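Local coordinates for protein nidogen (Mus musculus, PDB 1NPE) that probably binds laminin through this six-bladed YWTD beta-propeller domain, linking components of basement membranes, at residues V50-R62 / T72-L86. Numbering follows the deposited sequence.
Sequences VYWTDISEPSIGR and TIIRQDLGSPEGIAL
Leu86 lays its CD2 methyl over one face of the Tyr51 ring, 3.8 Å from the centroid, a CH-pi contact; Arg62 CB covers the opposite face. With CG anti to the carbonyl carbon (chi1 -74°), the ring is placed so that Tyr51 OH accepts from Arg62 NH1. Replacing Tyr51 by an alanine would probably leave Leu86 and Arg62 CB facing a gap and Arg62 NH1 without its hydroxyl acceptor. Packing is tight beside it: Ile84 CD1 meets Ile60 CG2 at 3.8 Å, Thr53 CG2 lies on Ile84 CB, and Pro81 CB on Thr53 CB. Thr53 OG1 donates to Pro81 O from above the carbonyl plane and also accepts from Gly40 N. This buried layer joins two neighbouring blades of the six-bladed YWTD beta-propeller. Strands 50-54 and 59-62 belong to one blade, whose outermost strand holds 72-74; the chain then crosses to 81-86, the innermost strand of the next. At the outer edge Ile60 O accepts from both Ile73 N (2.9 Å) and Ile74 N (3.3 Å), a classic beta bulge. The solvent side is looser. There exposed Arg75 NH1 makes a salt bridge with Glu57 OE2 at 2.8 Å, its N-H meeting the syn lone pair, and a water bridges Glu57 OE1 to Thr72 OG1.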
loop_
_atom_site.group_PDB
_atom_site.type_symbol
_atom_site.label_atom_id
_atom_site.label_comp_id
_atom_site.label_asym_id
_atom_site.label_seq_id
_atom_site.Cartn_x
_atom_site.Cartn_y
_atom_site.Cartn_z
ATOM N N VAL A 50 8.292 15.404 9.323
ATOM C CA VAL A 50 7.448 14.601 8.446
ATOM C C VAL A 50 8.147 13.275 8.113
ATOM O O VAL A 50 9.316 13.266 7.730
ATOM C CB VAL A 50 7.147 15.367 7.123
ATOM C CG1 VAL A 50 6.274 14.522 6.192
ATOM C CG2 VAL A 50 6.459 16.692 7.425
ATOM N N TYR A 51 7.442 12.161 8.311
ATOM C CA TYR A 51 7.972 10.835 7.998
ATOM C C TYR A 51 7.200 10.250 6.808
ATOM O O TYR A 51 6.006 10.543 6.631
ATOM C CB TYR A 51 7.858 9.892 9.202
ATOM C CG TYR A 51 8.843 10.173 10.313
ATOM C CD1 TYR A 51 8.698 11.289 11.134
ATOM C CD2 TYR A 51 9.922 9.319 10.548
ATOM C CE1 TYR A 51 9.598 11.550 12.155
ATOM C CE2 TYR A 51 10.831 9.572 11.574
ATOM C CZ TYR A 51 10.661 10.690 12.369
ATOM O OH TYR A 51 11.560 10.973 13.367
ATOM N N TRP A 52 7.876 9.416 6.013
ATOM C CA TRP A 52 7.254 8.799 4.838
ATOM C C TRP A 52 7.828 7.445 4.458
ATOM O O TRP A 52 8.917 7.066 4.887
ATOM C CB TRP A 52 7.367 9.720 3.610
ATOM C CG TRP A 52 8.785 9.904 3.093
ATOM C CD1 TRP A 52 9.510 9.027 2.331
ATOM C CD2 TRP A 52 9.643 11.024 3.331
ATOM N NE1 TRP A 52 10.766 9.529 2.090
ATOM C CE2 TRP A 52 10.875 10.752 2.692
ATOM C CE3 TRP A 52 9.493 12.233 4.026
ATOM C CZ2 TRP A 52 11.949 11.642 2.727
ATOM C CZ3 TRP A 52 10.564 13.119 4.062
ATOM C CH2 TRP A 52 11.777 12.816 3.417
ATOM N N THR A 53 7.071 6.724 3.638
ATOM C CA THR A 53 7.500 5.435 3.125
ATOM C C THR A 53 7.525 5.569 1.608
ATOM O O THR A 53 6.681 6.248 1.016
ATOM C CB THR A 53 6.547 4.280 3.510
ATOM O OG1 THR A 53 5.291 4.433 2.835
ATOM C CG2 THR A 53 6.332 4.243 5.012
ATOM N N ASP A 54 8.516 4.935 0.998
ATOM C CA ASP A 54 8.704 4.956 -0.443
ATOM C C ASP A 54 8.767 3.515 -0.945
ATOM O O ASP A 54 9.598 2.735 -0.480
ATOM C CB ASP A 54 10.008 5.696 -0.760
ATOM C CG ASP A 54 10.549 5.363 -2.132
ATOM O OD1 ASP A 54 11.746 5.028 -2.229
ATOM O OD2 ASP A 54 9.777 5.433 -3.108
ATOM N N ILE A 55 7.876 3.161 -1.866
ATOM C CA ILE A 55 7.838 1.805 -2.423
ATOM C C ILE A 55 8.729 1.627 -3.653
ATOM O O ILE A 55 8.828 0.527 -4.196
ATOM C CB ILE A 55 6.418 1.397 -2.840
ATOM C CG1 ILE A 55 5.845 2.441 -3.803
ATOM C CG2 ILE A 55 5.550 1.188 -1.617
ATOM C CD1 ILE A 55 4.611 1.985 -4.530
ATOM N N SER A 56 9.337 2.721 -4.105
ATOM C CA SER A 56 10.200 2.710 -5.282
ATOM C C SER A 56 11.597 2.124 -5.043
ATOM O O SER A 56 12.008 1.197 -5.742
ATOM C CB SER A 56 10.306 4.129 -5.858
ATOM O OG SER A 56 11.119 4.165 -7.014
ATOM N N GLU A 57 12.316 2.649 -4.053
ATOM C CA GLU A 57 13.662 2.173 -3.753
ATOM C C GLU A 57 13.747 0.726 -3.243
ATOM O O GLU A 57 14.550 -0.053 -3.759
ATOM C CB GLU A 57 14.392 3.136 -2.813
ATOM C CG GLU A 57 15.865 2.804 -2.615
ATOM C CD GLU A 57 16.612 3.845 -1.801
ATOM O OE1 GLU A 57 16.059 4.939 -1.556
ATOM O OE2 GLU A 57 17.765 3.572 -1.411
ATOM N N PRO A 58 12.999 0.366 -2.177
ATOM C CA PRO A 58 12.065 1.130 -1.345
ATOM C C PRO A 58 12.793 1.751 -0.154
ATOM O O PRO A 58 13.959 1.436 0.090
ATOM C CB PRO A 58 11.085 0.056 -0.878
ATOM C CG PRO A 58 11.967 -1.112 -0.685
ATOM C CD PRO A 58 12.815 -1.078 -1.943
ATOM N N SER A 59 12.106 2.608 0.599
ATOM C CA SER A 59 12.729 3.250 1.754
ATOM C C SER A 59 11.763 3.987 2.673
ATOM O O SER A 59 10.584 4.147 2.370
ATOM C CB SER A 59 13.811 4.234 1.296
ATOM O OG SER A 59 13.233 5.358 0.656
ATOM N N ILE A 60 12.290 4.399 3.819
ATOM C CA ILE A 60 11.550 5.161 4.820
ATOM C C ILE A 60 12.434 6.361 5.105
ATOM O O ILE A 60 13.636 6.204 5.344
ATOM C CB ILE A 60 11.317 4.345 6.111
ATOM C CG1 ILE A 60 10.323 3.216 5.827
ATOM C CG2 ILE A 60 10.812 5.248 7.243
ATOM C CD1 ILE A 60 10.071 2.308 6.993
ATOM N N GLY A 61 11.856 7.555 5.011
ATOM C CA GLY A 61 12.625 8.762 5.244
ATOM C C GLY A 61 11.937 9.824 6.076
ATOM O O GLY A 61 10.788 9.663 6.500
ATOM N N ARG A 62 12.651 10.921 6.306
ATOM C CA ARG A 62 12.126 12.026 7.097
ATOM C C ARG A 62 12.798 13.351 6.765
ATOM O O ARG A 62 13.932 13.389 6.284
ATOM C CB ARG A 62 12.276 11.738 8.592
ATOM C CG ARG A 62 13.714 11.570 9.057
ATOM C CD ARG A 62 13.787 11.435 10.569
ATOM N NE ARG A 62 15.164 11.320 11.027
ATOM C CZ ARG A 62 15.532 11.262 12.303
ATOM N NH1 ARG A 62 14.624 11.308 13.272
ATOM N NH2 ARG A 62 16.815 11.161 12.607
ATOM N N THR A 72 17.041 9.667 4.246
ATOM C CA THR A 72 16.561 8.291 4.311
ATOM C C THR A 72 17.104 7.603 5.563
ATOM O O THR A 72 18.297 7.687 5.840
ATOM C CB THR A 72 17.022 7.509 3.077
ATOM O OG1 THR A 72 16.613 8.213 1.898
ATOM C CG2 THR A 72 16.424 6.118 3.067
ATOM N N ILE A 73 16.228 6.957 6.332
ATOM C CA ILE A 73 16.663 6.267 7.543
ATOM C C ILE A 73 16.756 4.755 7.379
ATOM O O ILE A 73 17.594 4.118 8.015
ATOM C CB ILE A 73 15.808 6.633 8.797
ATOM C CG1 ILE A 73 14.312 6.446 8.526
ATOM C CG2 ILE A 73 16.114 8.061 9.243
ATOM C CD1 ILE A 73 13.418 6.832 9.704
ATOM N N ILE A 74 15.913 4.181 6.520
ATOM C CA ILE A 74 15.936 2.738 6.280
ATOM C C ILE A 74 15.821 2.384 4.797
ATOM O O ILE A 74 14.996 2.951 4.081
ATOM C CB ILE A 74 14.820 1.999 7.052
ATOM C CG1 ILE A 74 14.928 2.288 8.556
ATOM C CG2 ILE A 74 14.924 0.506 6.799
ATOM C CD1 ILE A 74 13.919 1.547 9.422
ATOM N N ARG A 75 16.660 1.441 4.356
ATOM C CA ARG A 75 16.687 0.963 2.968
ATOM C C ARG A 75 16.740 -0.565 2.934
ATOM O O ARG A 75 16.035 -1.209 2.154
ATOM C CB ARG A 75 17.938 1.460 2.230
ATOM C CG ARG A 75 18.234 2.934 2.312
ATOM C CD ARG A 75 19.607 3.221 1.706
ATOM N NE ARG A 75 20.058 4.582 1.992
ATOM C CZ ARG A 75 19.808 5.631 1.216
ATOM N NH1 ARG A 75 19.115 5.476 0.101
ATOM N NH2 ARG A 75 20.230 6.840 1.565
ATOM N N GLN A 76 17.611 -1.132 3.766
ATOM C CA GLN A 76 17.824 -2.578 3.828
ATOM C C GLN A 76 16.609 -3.388 4.252
ATOM O O GLN A 76 15.737 -2.886 4.944
ATOM C CB GLN A 76 18.975 -2.902 4.794
ATOM C CG GLN A 76 20.224 -2.024 4.661
ATOM C CD GLN A 76 20.915 -2.134 3.305
ATOM O OE1 GLN A 76 21.511 -1.168 2.822
ATOM N NE2 GLN A 76 20.848 -3.316 2.692
ATOM N N ASP A 77 16.568 -4.645 3.816
ATOM C CA ASP A 77 15.511 -5.589 4.173
ATOM C C ASP A 77 14.099 -4.997 4.236
ATOM O O ASP A 77 13.366 -5.194 5.209
ATOM C CB ASP A 77 15.880 -6.257 5.507
ATOM C CG ASP A 77 15.020 -7.475 5.827
ATOM O OD1 ASP A 77 14.645 -8.233 4.905
ATOM O OD2 ASP A 77 14.733 -7.681 7.023
ATOM N N LEU A 78 13.733 -4.265 3.190
ATOM C CA LEU A 78 12.419 -3.647 3.088
ATOM C C LEU A 78 11.678 -4.204 1.893
ATOM O O LEU A 78 12.278 -4.423 0.837
ATOM C CB LEU A 78 12.538 -2.134 2.903
ATOM C CG LEU A 78 12.542 -1.207 4.114
ATOM C CD1 LEU A 78 12.634 0.227 3.610
ATOM C CD2 LEU A 78 11.283 -1.408 4.956
ATOM N N GLY A 79 10.373 -4.407 2.061
ATOM C CA GLY A 79 9.546 -4.917 0.986
ATOM C C GLY A 79 8.730 -3.788 0.375
ATOM O O GLY A 79 9.220 -3.049 -0.487
ATOM N N SER A 80 7.496 -3.638 0.850
ATOM C CA SER A 80 6.584 -2.600 0.370
ATOM C C SER A 80 5.962 -1.824 1.546
ATOM O O SER A 80 4.827 -2.087 1.949
ATOM C CB SER A 80 5.482 -3.231 -0.486
ATOM O OG SER A 80 4.686 -2.239 -1.106
ATOM N N PRO A 81 6.707 -0.855 2.105
ATOM C CA PRO A 81 6.216 -0.045 3.234
ATOM C C PRO A 81 5.118 0.900 2.744
ATOM O O PRO A 81 5.351 1.728 1.870
ATOM C CB PRO A 81 7.473 0.689 3.705
ATOM C CG PRO A 81 8.252 0.871 2.435
ATOM C CD PRO A 81 8.066 -0.452 1.699
ATOM N N GLU A 82 3.918 0.761 3.296
ATOM C CA GLU A 82 2.796 1.568 2.840
ATOM C C GLU A 82 2.046 2.382 3.878
ATOM O O GLU A 82 1.072 3.059 3.551
ATOM C CB GLU A 82 1.811 0.676 2.103
ATOM C CG GLU A 82 2.374 0.085 0.832
ATOM C CD GLU A 82 1.450 -0.924 0.225
ATOM O OE1 GLU A 82 0.220 -0.749 0.320
ATOM O OE2 GLU A 82 1.954 -1.899 -0.351
ATOM N N GLY A 83 2.482 2.288 5.124
ATOM C CA GLY A 83 1.853 3.024 6.202
ATOM C C GLY A 83 2.899 3.205 7.279
ATOM O O GLY A 83 3.723 2.323 7.492
ATOM N N ILE A 84 2.897 4.359 7.929
ATOM C CA ILE A 84 3.853 4.638 8.983
ATOM C C ILE A 84 3.188 5.487 10.063
ATOM O O ILE A 84 2.432 6.411 9.757
ATOM C CB ILE A 84 5.138 5.317 8.412
ATOM C CG1 ILE A 84 6.148 5.592 9.527
ATOM C CG2 ILE A 84 4.791 6.604 7.651
ATOM C CD1 ILE A 84 7.531 5.974 9.016
ATOM N N ALA A 85 3.412 5.102 11.321
ATOM C CA ALA A 85 2.860 5.796 12.486
ATOM C C ALA A 85 3.972 6.056 13.497
ATOM O O ALA A 85 4.975 5.349 13.517
ATOM C CB ALA A 85 1.754 4.973 13.118
ATOM N N LEU A 86 3.775 7.039 14.370
ATOM C CA LEU A 86 4.807 7.381 15.335
ATOM C C LEU A 86 4.382 7.350 16.794
ATOM O O LEU A 86 3.207 7.382 17.116
ATOM C CB LEU A 86 5.332 8.785 15.038
ATOM C CG LEU A 86 5.639 9.168 13.592
ATOM C CD1 LEU A 86 5.668 10.660 13.491
ATOM C CD2 LEU A 86 6.956 8.562 13.123
HETATM O O HOH W 1 8.470 -1.366 -2.292
HETATM O O HOH W 2 17.078 6.874 -0.211
#